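Local atomic coordinates of F420-reducing hydrogenase, subunit beta (Methanothermobacter marburgensis, PDB entry 4OMF), a protein that carries FAD and an iron-sulfur cluster and probably passes electrons from hydrogen to coenzyme F420 within the F420-reducing hydrogenase complex. Residues 16-24 and 69-77; 142-153 and 177-187. All coordinates share one frame; numbering follows the deposited sequence.

Both interactions bring a helix against a later stretch of chain, and both are partly buried, with centres about 12 Å (interaction 1) and about 21 Å (interaction 2) from the centre of the chain. Interaction 1 joins residues 16-24 to 69-77 around the FAD; backbone groups of both segments and T74 OG1 bind the cofactor, and the apolar contact is mainly L22 with K69 and A72. Interaction 2 sets helix 140-150 and its exit against residues 177-187, an aromatic and aliphatic packing with polar ends, beside other proteins of the complex. Each has a lysine-glutamate salt bridge at its margin, E18 with K69 and K150 with E183. The two meet where L143 CD1 packs on Y76 and T77.

Interaction 1 (16-24 and 69-77); sequences DREIQKLAQ and KAAAGTKYT. With FAD (flavin-adenine dinucleotide), chain R.
The FAD-binding site of the beta subunit is walled here by two loops that each leave a helix, and Q24 and T74 join them beside the cofactor. Q24 OE1 accepts the backbone N-H of T74 at 2.8 Å from N to OE1, a nearly straight bond that arrives from above the amide's carbonyl plane. With CG anti to the backbone N (chi1 -176°) and a bend at the next torsion, the Q24 chain lies across T74 and brings its CG 3.1 Å from T74 OG1. A water lies within hydrogen-bonding distance of both Q24 OE1 and T74 O, while Q24 NE2 is taken by M161 O of strand 160-164. Shortened to an alanine, this position would probably leave T74 N without its side-chain acceptor and open a gap beside T74, giving the 73-75 loop more freedom to move.

The pyrophosphate is gripped by backbone: Q24 N and G73 N both donate to FAD O1A, at 2.8 Å and 2.9 Å. G73 adopts backbone angles at which a side chain would collide with the preceding carbonyl. Farther along, K75 reads the adenine edge, its N donating to FAD N7A at 3.2 Å and its O accepting from FAD N6A. T74 OG1 shares a hydrogen bond with FAD O2', and its CG2 lies over one face of the Y76 ring, whose edge is turned to the flavin.

Away from the cofactor, helix 17-22 starts at an N-cap, D16, whose OD1 accepts from I19 N. The extended side chain of K69 runs back alongside this helix, crossing the side chains of L22 and I19 at about a right angle, its CE near I19 CG1 and its NZ in a salt bridge with E18 OE1 (2.6 Å). L22 CD1 packs on K69 CB at 3.8 Å.

Interaction 2 (142-153 and 177-187); sequences SLQTFICEKLGV and LTLPLKETHGY
F146 and Y187 form the tightly packed part of this helix-to-loop contact, a T-shaped pair in which the edge of F146 points at the face of Y187, centroids 5.4 Å apart and planes at 75°. F146 CE2 stands over the Y187 ring, displaced toward its rim. The methyl CG2 of T184 makes a CH-pi contact over one face of F146, 3.9 Å from the ring centroid, while S142 O lies over the opposite face. T184 itself is steadied by OG1, which donates to L181 O in the carbonyl plane. At the start of the segment S142 OG donates to Y187 O at 2.7 Å, tying the helix to the end of the type II turn 184-187.

Toward the helix exit the apolar layer continues: L151 CD2 meets L179 CD2 at 3.7 Å, L179 CD1 meets K150 CD (3.7 Å) and F146 CB, and V153 CG1 touches L177 CD1.

The outer margin is looser and polar, and is shared with another protein of the complex. K150 bends at its last torsion (chi4 -77°), which turns NZ to E183 OE2 in a 2.5 Å salt bridge met on the carboxylate's anti side. Water 2 bridges K150 NZ and Y187 OH, and that hydroxyl is also bonded to an acidic side chain of another protein's chain.

Strand 176-180 is an outermost strand, within this chain, of the three-stranded antiparallel sheet, pairing with 167-171, and helix 140-150 packs on this sheet, with F146 also meeting F138 and F168 edge-to-face and L151 reaching V170.

Interaction 1 (16-24 and 69-77)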
loop_
_atom_site.group_PDB
_atom_site.type_symbol
_atom_site.label_atom_id
_atom_site.label_comp_id
_atom_site.label_asym_id
_atom_site.label_seq_id
_atom_site.Cartn_x
_atom_site.Cartn_y
_atom_site.Cartn_z
ATOM N N ASP C 16 40.781 -8.398 -28.888
ATOM C CA ASP C 16 39.990 -9.585 -29.189
ATOM C C ASP C 16 39.045 -9.267 -30.334
ATOM O O ASP C 16 38.150 -8.450 -30.200
ATOM C CB ASP C 16 39.216 -10.040 -27.943
ATOM C CG ASP C 16 38.365 -11.295 -28.183
ATOM O OD1 ASP C 16 37.791 -11.466 -29.276
ATOM O OD2 ASP C 16 38.248 -12.111 -27.250
ATOM N N ARG C 17 39.228 -9.949 -31.454
ATOM C CA ARG C 17 38.403 -9.696 -32.617
ATOM C C ARG C 17 36.924 -10.031 -32.387
ATOM O O ARG C 17 36.054 -9.357 -32.927
ATOM C CB ARG C 17 38.948 -10.463 -33.821
ATOM C CG ARG C 17 40.257 -9.884 -34.340
ATOM C CD ARG C 17 40.475 -10.228 -35.805
ATOM N NE ARG C 17 41.652 -11.069 -36.017
ATOM C CZ ARG C 17 41.636 -12.402 -36.018
ATOM N NH1 ARG C 17 40.501 -13.063 -35.809
ATOM N NH2 ARG C 17 42.762 -13.077 -36.224
ATOM N N GLU C 18 36.626 -11.055 -31.599
ATOM C CA GLU C 18 35.222 -11.320 -31.278
ATOM C C GLU C 18 34.616 -10.133 -30.530
ATOM O O GLU C 18 33.486 -9.718 -30.807
ATOM C CB GLU C 18 35.061 -12.595 -30.444
ATOM C CG GLU C 18 35.440 -13.886 -31.157
ATOM C CD GLU C 18 35.061 -15.123 -30.346
ATOM O OE1 GLU C 18 34.265 -14.979 -29.384
ATOM O OE2 GLU C 18 35.555 -16.231 -30.663
ATOM N N ILE C 19 35.371 -9.575 -29.591
ATOM C CA ILE C 19 34.852 -8.472 -28.797
ATOM C C ILE C 19 34.752 -7.227 -29.677
ATOM O O ILE C 19 33.778 -6.487 -29.596
ATOM C CB ILE C 19 35.723 -8.224 -27.552
ATOM C CG1 ILE C 19 35.561 -9.405 -26.590
ATOM C CG2 ILE C 19 35.332 -6.924 -26.853
ATOM C CD1 ILE C 19 36.314 -9.271 -25.252
ATOM N N GLN C 20 35.737 -7.030 -30.549
ATOM C CA GLN C 20 35.703 -5.904 -31.487
ATOM C C GLN C 20 34.424 -5.900 -32.327
ATOM O O GLN C 20 33.806 -4.857 -32.523
ATOM C CB GLN C 20 36.920 -5.938 -32.409
ATOM C CG GLN C 20 38.256 -5.702 -31.692
ATOM C CD GLN C 20 39.442 -5.673 -32.646
ATOM O OE1 GLN C 20 39.330 -6.056 -33.814
ATOM N NE2 GLN C 20 40.588 -5.219 -32.149
ATOM N N LYS C 21 34.019 -7.074 -32.793
ATOM C CA LYS C 21 32.812 -7.203 -33.612
ATOM C C LYS C 21 31.526 -6.840 -32.865
ATOM O O LYS C 21 30.567 -6.350 -33.471
ATOM C CB LYS C 21 32.683 -8.628 -34.147
ATOM C CG LYS C 21 33.726 -9.031 -35.173
ATOM C CD LYS C 21 33.333 -8.608 -36.580
ATOM C CE LYS C 21 34.110 -9.394 -37.632
ATOM N NZ LYS C 21 35.589 -9.267 -37.465
ATOM N N LEU C 22 31.498 -7.080 -31.556
ATOM C CA LEU C 22 30.265 -6.951 -30.789
ATOM C C LEU C 22 30.152 -5.620 -30.053
ATOM O O LEU C 22 29.051 -5.166 -29.728
ATOM C CB LEU C 22 30.157 -8.098 -29.777
ATOM C CG LEU C 22 30.036 -9.504 -30.385
ATOM C CD1 LEU C 22 30.287 -10.560 -29.312
ATOM C CD2 LEU C 22 28.663 -9.703 -31.017
ATOM N N ALA C 23 31.296 -4.992 -29.807
ATOM C CA ALA C 23 31.386 -3.819 -28.924
ATOM C C ALA C 23 30.766 -2.547 -29.473
ATOM O O ALA C 23 30.781 -2.308 -30.683
ATOM C CB ALA C 23 32.844 -3.546 -28.603
ATOM N N GLN C 24 30.257 -1.708 -28.570
ATOM C CA GLN C 24 29.800 -0.380 -28.964
ATOM C C GLN C 24 30.949 0.465 -29.496
ATOM O O GLN C 24 30.853 1.107 -30.553
ATOM C CB GLN C 24 29.148 0.345 -27.786
ATOM C CG GLN C 24 28.554 1.708 -28.163
ATOM C CD GLN C 24 27.243 1.556 -28.961
ATOM O OE1 GLN C 24 26.672 0.459 -29.040
ATOM N NE2 GLN C 24 26.772 2.651 -29.547
ATOM N N LYS C 69 29.735 -11.244 -23.484
ATOM C CA LYS C 69 29.702 -10.881 -24.896
ATOM C C LYS C 69 28.264 -10.663 -25.375
ATOM O O LYS C 69 28.000 -9.772 -26.180
ATOM C CB LYS C 69 30.372 -11.962 -25.737
ATOM C CG LYS C 69 31.880 -11.936 -25.642
ATOM C CD LYS C 69 32.497 -13.008 -26.509
ATOM C CE LYS C 69 33.976 -13.176 -26.207
ATOM N NZ LYS C 69 34.518 -14.402 -26.872
ATOM N N ALA C 70 27.334 -11.475 -24.883
ATOM C CA ALA C 70 25.925 -11.317 -25.286
ATOM C C ALA C 70 25.312 -9.992 -24.815
ATOM O O ALA C 70 24.265 -9.559 -25.336
ATOM C CB ALA C 70 25.087 -12.488 -24.770
ATOM N N ALA C 71 25.959 -9.345 -23.846
ATOM C CA ALA C 71 25.476 -8.081 -23.299
ATOM C C ALA C 71 26.159 -6.856 -23.948
ATOM O O ALA C 71 25.783 -5.709 -23.678
ATOM C CB ALA C 71 25.682 -8.044 -21.787
ATOM N N ALA C 72 27.154 -7.098 -24.797
ATOM C CA ALA C 72 27.938 -6.014 -25.390
ATOM C C ALA C 72 27.066 -5.118 -26.261
ATOM O O ALA C 72 26.019 -5.562 -26.774
ATOM C CB ALA C 72 29.093 -6.577 -26.201
ATOM N N GLY C 73 27.485 -3.861 -26.429
ATOM C CA GLY C 73 26.726 -2.920 -27.246
ATOM C C GLY C 73 25.803 -2.079 -26.374
ATOM O O GLY C 73 25.299 -2.564 -25.364
ATOM N N THR C 74 25.576 -0.830 -26.765
ATOM C CA THR C 74 24.751 0.090 -25.977
ATOM C C THR C 74 23.260 0.055 -26.326
ATOM O O THR C 74 22.877 -0.011 -27.480
ATOM C CB THR C 74 25.232 1.544 -26.148
ATOM O OG1 THR C 74 26.610 1.627 -25.787
ATOM C CG2 THR C 74 24.431 2.502 -25.265
ATOM N N LYS C 75 22.432 0.122 -25.298
ATOM C CA LYS C 75 21.004 0.338 -25.462
ATOM C C LYS C 75 20.663 1.653 -24.776
ATOM O O LYS C 75 20.864 1.768 -23.576
ATOM C CB LYS C 75 20.200 -0.818 -24.855
ATOM C CG LYS C 75 20.518 -2.192 -25.486
ATOM C CD LYS C 75 21.680 -2.853 -24.750
ATOM C CE LYS C 75 22.184 -4.087 -25.476
ATOM N NZ LYS C 75 23.356 -4.729 -24.758
ATOM N N TYR C 76 20.172 2.648 -25.523
ATOM C CA TYR C 76 19.917 3.949 -24.901
ATOM C C TYR C 76 18.538 4.006 -24.242
ATOM O O TYR C 76 17.728 4.877 -24.555
ATOM C CB TYR C 76 20.069 5.086 -25.916
ATOM C CG TYR C 76 21.476 5.189 -26.460
ATOM C CD1 TYR C 76 22.532 5.618 -25.645
ATOM C CD2 TYR C 76 21.753 4.866 -27.785
ATOM C CE1 TYR C 76 23.822 5.711 -26.137
ATOM C CE2 TYR C 76 23.045 4.952 -28.286
ATOM C CZ TYR C 76 24.074 5.375 -27.460
ATOM O OH TYR C 76 25.347 5.453 -27.970
ATOM N N THR C 77 18.284 3.057 -23.339
ATOM C CA THR C 77 17.093 3.088 -22.508
ATOM C C THR C 77 17.427 2.427 -21.174
ATOM O O THR C 77 18.591 2.061 -20.898
ATOM C CB THR C 77 15.875 2.418 -23.204
ATOM O OG1 THR C 77 14.681 2.635 -22.426
ATOM C CG2 THR C 77 16.088 0.927 -23.374
HETATM P PA FAD R . 30.878 -3.020 -24.731
HETATM O O1A FAD R . 30.050 -2.700 -25.949
HETATM O O2A FAD R . 31.953 -4.066 -24.718
HETATM O O5B FAD R . 29.864 -3.382 -23.557
HETATM C C5B FAD R . 28.859 -2.396 -23.281
HETATM C C4B FAD R . 28.393 -2.609 -21.840
HETATM O O4B FAD R . 27.432 -1.606 -21.506
HETATM C C3B FAD R . 27.716 -3.968 -21.701
HETATM O O3B FAD R . 28.221 -4.696 -20.571
HETATM C C2B FAD R . 26.256 -3.604 -21.468
HETATM O O2B FAD R . 25.635 -4.541 -20.574
HETATM C C1B FAD R . 26.324 -2.214 -20.863
HETATM N N9A FAD R . 25.089 -1.469 -21.166
HETATM C C8A FAD R . 24.560 -1.288 -22.389
HETATM N N7A FAD R . 23.431 -0.544 -22.315
HETATM C C5A FAD R . 23.247 -0.246 -20.999
HETATM C C6A FAD R . 22.231 0.494 -20.216
HETATM N N6A FAD R . 21.157 1.071 -20.817
HETATM N N1A FAD R . 22.421 0.572 -18.889
HETATM C C2A FAD R . 23.458 -0.023 -18.262
HETATM N N3A FAD R . 24.419 -0.727 -18.906
HETATM C C4A FAD R . 24.348 -0.857 -20.254
HETATM N N1 FAD R . 29.318 7.279 -24.155
HETATM C C2 FAD R . 29.872 8.553 -24.244
HETATM O O2 FAD R . 31.033 8.674 -24.684
HETATM N N3 FAD R . 29.101 9.651 -23.886
HETATM C C4 FAD R . 27.821 9.492 -23.397
HETATM O O4 FAD R . 27.176 10.506 -23.049
HETATM C C4X FAD R . 27.077 8.369 -23.921
HETATM N N5 FAD R . 25.663 8.283 -23.473
HETATM C C5X FAD R . 25.342 6.981 -22.876
HETATM C C6 FAD R . 24.031 6.871 -22.382
HETATM C C7 FAD R . 23.537 5.621 -21.989
HETATM C C7M FAD R . 22.122 5.494 -21.440
HETATM C C8 FAD R . 24.364 4.508 -22.119
HETATM C C8M FAD R . 23.945 3.101 -21.735
HETATM C C9 FAD R . 25.677 4.609 -22.629
HETATM C C9A FAD R . 26.144 5.841 -23.101
HETATM N N10 FAD R . 27.494 5.973 -23.520
HETATM C C10 FAD R . 27.950 7.163 -24.056
HETATM C "C1'" FAD R . 28.502 4.906 -23.364
HETATM C "C2'" FAD R . 28.688 4.041 -24.583
HETATM O "O2'" FAD R . 27.675 4.093 -25.479
HETATM C "C3'" FAD R . 29.201 2.828 -24.293
HETATM O "O3'" FAD R . 28.325 1.998 -23.675
HETATM C "C4'" FAD R . 30.607 2.797 -23.717
HETATM O "O4'" FAD R . 31.541 3.536 -24.532
HETATM C "C5'" FAD R . 31.089 1.356 -23.524
HETATM O "O5'" FAD R . 31.448 0.799 -24.779
HETATM P P FAD R . 32.379 -0.500 -24.873
HETATM O O1P FAD R . 33.579 -0.238 -23.991
HETATM O O2P FAD R . 32.619 -0.844 -26.314
HETATM O O3P FAD R . 31.472 -1.632 -24.134
HETATM O O HOH W 1 24.100 -0.413 -29.971
#

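Interaction 2 (142-153 and 177-187)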
loop_
_atom_site.group_PDB
_atom_site.type_symbol
_atom_site.label_atom_id
_atom_site.label_comp_id
_atom_site.label_asym_id
_atom_site.label_seq_id
_atom_site.Cartn_x
_atom_site.Cartn_y
_atom_site.Cartn_z
ATOM N N SER C 142 10.257 6.681 -26.185
ATOM C CA SER C 142 10.998 7.728 -26.868
ATOM C C SER C 142 11.896 7.123 -27.933
ATOM O O SER C 142 11.963 7.638 -29.037
ATOM C CB SER C 142 11.830 8.550 -25.883
ATOM O OG SER C 142 10.965 9.394 -25.143
ATOM N N LEU C 143 12.578 6.023 -27.615
ATOM C CA LEU C 143 13.357 5.349 -28.669
ATOM C C LEU C 143 12.462 4.951 -29.832
ATOM O O LEU C 143 12.828 5.127 -30.996
ATOM C CB LEU C 143 14.088 4.125 -28.136
ATOM C CG LEU C 143 15.253 4.361 -27.185
ATOM C CD1 LEU C 143 15.980 3.020 -26.955
ATOM C CD2 LEU C 143 16.196 5.405 -27.761
ATOM N N GLN C 144 11.269 4.446 -29.527
ATOM C CA GLN C 144 10.334 4.093 -30.586
ATOM C C GLN C 144 9.942 5.295 -31.438
ATOM O O GLN C 144 9.818 5.172 -32.656
ATOM C CB GLN C 144 9.079 3.433 -29.996
ATOM C CG GLN C 144 9.299 1.992 -29.596
ATOM C CD GLN C 144 8.108 1.420 -28.877
ATOM O OE1 GLN C 144 7.520 2.086 -28.026
ATOM N NE2 GLN C 144 7.727 0.181 -29.221
ATOM N N THR C 145 9.731 6.450 -30.807
ATOM C CA THR C 145 9.443 7.665 -31.577
ATOM C C THR C 145 10.593 7.982 -32.540
ATOM O O THR C 145 10.357 8.260 -33.711
ATOM C CB THR C 145 9.204 8.896 -30.680
ATOM O OG1 THR C 145 8.044 8.677 -29.867
ATOM C CG2 THR C 145 8.955 10.149 -31.551
ATOM N N PHE C 146 11.827 7.905 -32.048
ATOM C CA PHE C 146 12.978 8.164 -32.909
ATOM C C PHE C 146 12.997 7.186 -34.075
ATOM O O PHE C 146 13.120 7.589 -35.229
ATOM C CB PHE C 146 14.303 8.051 -32.138
ATOM C CG PHE C 146 14.386 8.932 -30.913
ATOM C CD1 PHE C 146 15.291 8.650 -29.910
ATOM C CD2 PHE C 146 13.574 10.044 -30.777
ATOM C CE1 PHE C 146 15.373 9.452 -28.777
ATOM C CE2 PHE C 146 13.647 10.835 -29.646
ATOM C CZ PHE C 146 14.547 10.542 -28.652
ATOM N N ILE C 147 12.860 5.896 -33.758
ATOM C CA ILE C 147 13.176 4.813 -34.704
ATOM C C ILE C 147 11.982 4.391 -35.568
ATOM O O ILE C 147 12.113 4.254 -36.781
ATOM C CB ILE C 147 13.725 3.587 -33.929
ATOM C CG1 ILE C 147 15.120 3.913 -33.382
ATOM C CG2 ILE C 147 13.729 2.325 -34.801
ATOM C CD1 ILE C 147 15.591 3.001 -32.262
ATOM N N CYS C 148 10.821 4.213 -34.941
ATOM C CA CYS C 148 9.636 3.746 -35.651
ATOM C C CYS C 148 8.855 4.861 -36.333
ATOM O O CYS C 148 8.217 4.628 -37.358
ATOM C CB CYS C 148 8.705 2.986 -34.704
ATOM S SG CYS C 148 9.473 1.603 -33.852
ATOM N N GLU C 149 8.887 6.059 -35.757
ATOM C CA GLU C 149 8.065 7.154 -36.269
ATOM C C GLU C 149 8.923 8.114 -37.094
ATOM O O GLU C 149 8.686 8.263 -38.287
ATOM C CB GLU C 149 7.366 7.895 -35.125
ATOM C CG GLU C 149 6.584 6.969 -34.197
ATOM C CD GLU C 149 5.348 6.356 -34.847
ATOM O OE1 GLU C 149 4.991 5.226 -34.469
ATOM O OE2 GLU C 149 4.716 7.002 -35.709
ATOM N N LYS C 150 9.917 8.755 -36.478
ATOM C CA LYS C 150 10.712 9.730 -37.225
ATOM C C LYS C 150 11.523 9.095 -38.363
ATOM O O LYS C 150 11.542 9.607 -39.489
ATOM C CB LYS C 150 11.651 10.488 -36.286
ATOM C CG LYS C 150 10.917 11.393 -35.298
ATOM C CD LYS C 150 11.867 12.012 -34.305
ATOM C CE LYS C 150 11.269 13.247 -33.647
ATOM N NZ LYS C 150 11.302 14.453 -34.546
ATOM N N LEU C 151 12.207 7.992 -38.081
ATOM C CA LEU C 151 13.104 7.410 -39.084
ATOM C C LEU C 151 12.408 6.361 -39.964
ATOM O O LEU C 151 12.973 5.893 -40.950
ATOM C CB LEU C 151 14.335 6.799 -38.409
ATOM C CG LEU C 151 15.243 7.834 -37.729
ATOM C CD1 LEU C 151 16.420 7.187 -37.021
ATOM C CD2 LEU C 151 15.728 8.860 -38.769
ATOM N N GLY C 152 11.193 5.980 -39.598
ATOM C CA GLY C 152 10.404 5.108 -40.453
ATOM C C GLY C 152 10.898 3.678 -40.622
ATOM O O GLY C 152 10.686 3.054 -41.670
ATOM N N VAL C 153 11.580 3.143 -39.619
ATOM C CA VAL C 153 11.839 1.703 -39.632
ATOM C C VAL C 153 11.163 1.095 -38.402
ATOM O O VAL C 153 10.056 1.507 -38.054
ATOM C CB VAL C 153 13.360 1.383 -39.702
ATOM C CG1 VAL C 153 13.890 1.801 -41.078
ATOM C CG2 VAL C 153 14.136 2.103 -38.597
ATOM N N LEU C 177 20.855 5.652 -40.661
ATOM C CA LEU C 177 19.845 6.707 -40.546
ATOM C C LEU C 177 20.160 7.595 -39.354
ATOM O O LEU C 177 20.591 7.103 -38.308
ATOM C CB LEU C 177 18.444 6.101 -40.376
ATOM C CG LEU C 177 18.044 5.068 -41.424
ATOM C CD1 LEU C 177 16.786 4.333 -41.000
ATOM C CD2 LEU C 177 17.821 5.775 -42.744
ATOM N N THR C 178 19.937 8.897 -39.483
ATOM C CA THR C 178 20.262 9.782 -38.362
ATOM C C THR C 178 19.200 10.843 -38.099
ATOM O O THR C 178 18.389 11.182 -38.974
ATOM C CB THR C 178 21.617 10.512 -38.579
ATOM O OG1 THR C 178 21.507 11.392 -39.704
ATOM C CG2 THR C 178 22.749 9.520 -38.841
ATOM N N LEU C 179 19.241 11.359 -36.877
ATOM C CA LEU C 179 18.457 12.499 -36.426
ATOM C C LEU C 179 19.424 13.476 -35.762
ATOM O O LEU C 179 20.376 13.044 -35.112
ATOM C CB LEU C 179 17.385 12.083 -35.405
ATOM C CG LEU C 179 16.196 11.242 -35.826
ATOM C CD1 LEU C 179 15.395 10.835 -34.588
ATOM C CD2 LEU C 179 15.311 11.994 -36.816
ATOM N N PRO C 180 19.177 14.788 -35.899
ATOM C CA PRO C 180 19.964 15.725 -35.080
ATOM C C PRO C 180 19.722 15.450 -33.606
ATOM O O PRO C 180 18.579 15.204 -33.202
ATOM C CB PRO C 180 19.424 17.108 -35.484
ATOM C CG PRO C 180 18.700 16.880 -36.804
ATOM C CD PRO C 180 18.201 15.466 -36.772
ATOM N N LEU C 181 20.769 15.465 -32.799
ATOM C CA LEU C 181 20.595 15.092 -31.403
ATOM C C LEU C 181 19.678 16.088 -30.686
ATOM O O LEU C 181 18.928 15.717 -29.782
ATOM C CB LEU C 181 21.953 15.010 -30.714
ATOM C CG LEU C 181 22.032 14.257 -29.395
ATOM C CD1 LEU C 181 21.520 12.842 -29.549
ATOM C CD2 LEU C 181 23.484 14.265 -28.936
ATOM N N LYS C 182 19.715 17.356 -31.093
ATOM C CA LYS C 182 18.844 18.331 -30.447
ATOM C C LYS C 182 17.373 17.967 -30.659
ATOM O O LYS C 182 16.504 18.406 -29.908
ATOM C CB LYS C 182 19.116 19.751 -30.951
ATOM C CG LYS C 182 18.409 20.139 -32.234
ATOM C CD LYS C 182 18.744 21.592 -32.601
ATOM C CE LYS C 182 17.954 22.070 -33.818
ATOM N NZ LYS C 182 18.267 23.490 -34.177
ATOM N N GLU C 183 17.095 17.160 -31.676
ATOM C CA GLU C 183 15.730 16.724 -31.929
ATOM C C GLU C 183 15.250 15.739 -30.846
ATOM O O GLU C 183 14.051 15.479 -30.732
ATOM C CB GLU C 183 15.641 16.099 -33.324
ATOM C CG GLU C 183 14.246 15.949 -33.883
ATOM C CD GLU C 183 14.257 15.686 -35.379
ATOM O OE1 GLU C 183 15.086 16.295 -36.083
ATOM O OE2 GLU C 183 13.444 14.863 -35.843
ATOM N N THR C 184 16.169 15.199 -30.048
ATOM C CA THR C 184 15.774 14.253 -29.007
ATOM C C THR C 184 15.504 14.971 -27.687
ATOM O O THR C 184 15.047 14.359 -26.739
ATOM C CB THR C 184 16.861 13.172 -28.765
ATOM O OG1 THR C 184 18.020 13.782 -28.173
ATOM C CG2 THR C 184 17.255 12.514 -30.085
ATOM N N HIS C 185 15.838 16.262 -27.615
ATOM C CA HIS C 185 15.552 17.072 -26.425
ATOM C C HIS C 185 14.087 17.081 -26.029
ATOM O O HIS C 185 13.210 17.380 -26.844
ATOM C CB HIS C 185 16.006 18.525 -26.643
ATOM C CG HIS C 185 17.491 18.679 -26.745
ATOM N ND1 HIS C 185 18.364 17.643 -26.501
ATOM C CD2 HIS C 185 18.256 19.748 -27.072
ATOM C CE1 HIS C 185 19.605 18.064 -26.670
ATOM N NE2 HIS C 185 19.566 19.338 -27.018
ATOM N N GLY C 186 13.814 16.783 -24.768
ATOM C CA GLY C 186 12.439 16.740 -24.318
ATOM C C GLY C 186 11.898 15.328 -24.335
ATOM O O GLY C 186 10.837 15.077 -23.783
ATOM N N TYR C 187 12.618 14.403 -24.968
ATOM C CA TYR C 187 12.194 13.003 -24.968
ATOM C C TYR C 187 12.917 12.162 -23.908
ATOM O O TYR C 187 12.512 11.028 -23.642
ATOM C CB TYR C 187 12.417 12.366 -26.340
ATOM C CG TYR C 187 11.515 12.871 -27.435
ATOM C CD1 TYR C 187 10.291 12.244 -27.713
ATOM C CD2 TYR C 187 11.892 13.964 -28.225
ATOM C CE1 TYR C 187 9.471 12.690 -28.745
ATOM C CE2 TYR C 187 11.061 14.422 -29.255
ATOM C CZ TYR C 187 9.858 13.772 -29.504
ATOM O OH TYR C 187 9.047 14.238 -30.519
HETATM O O HOH W 2 9.936 15.849 -32.412
#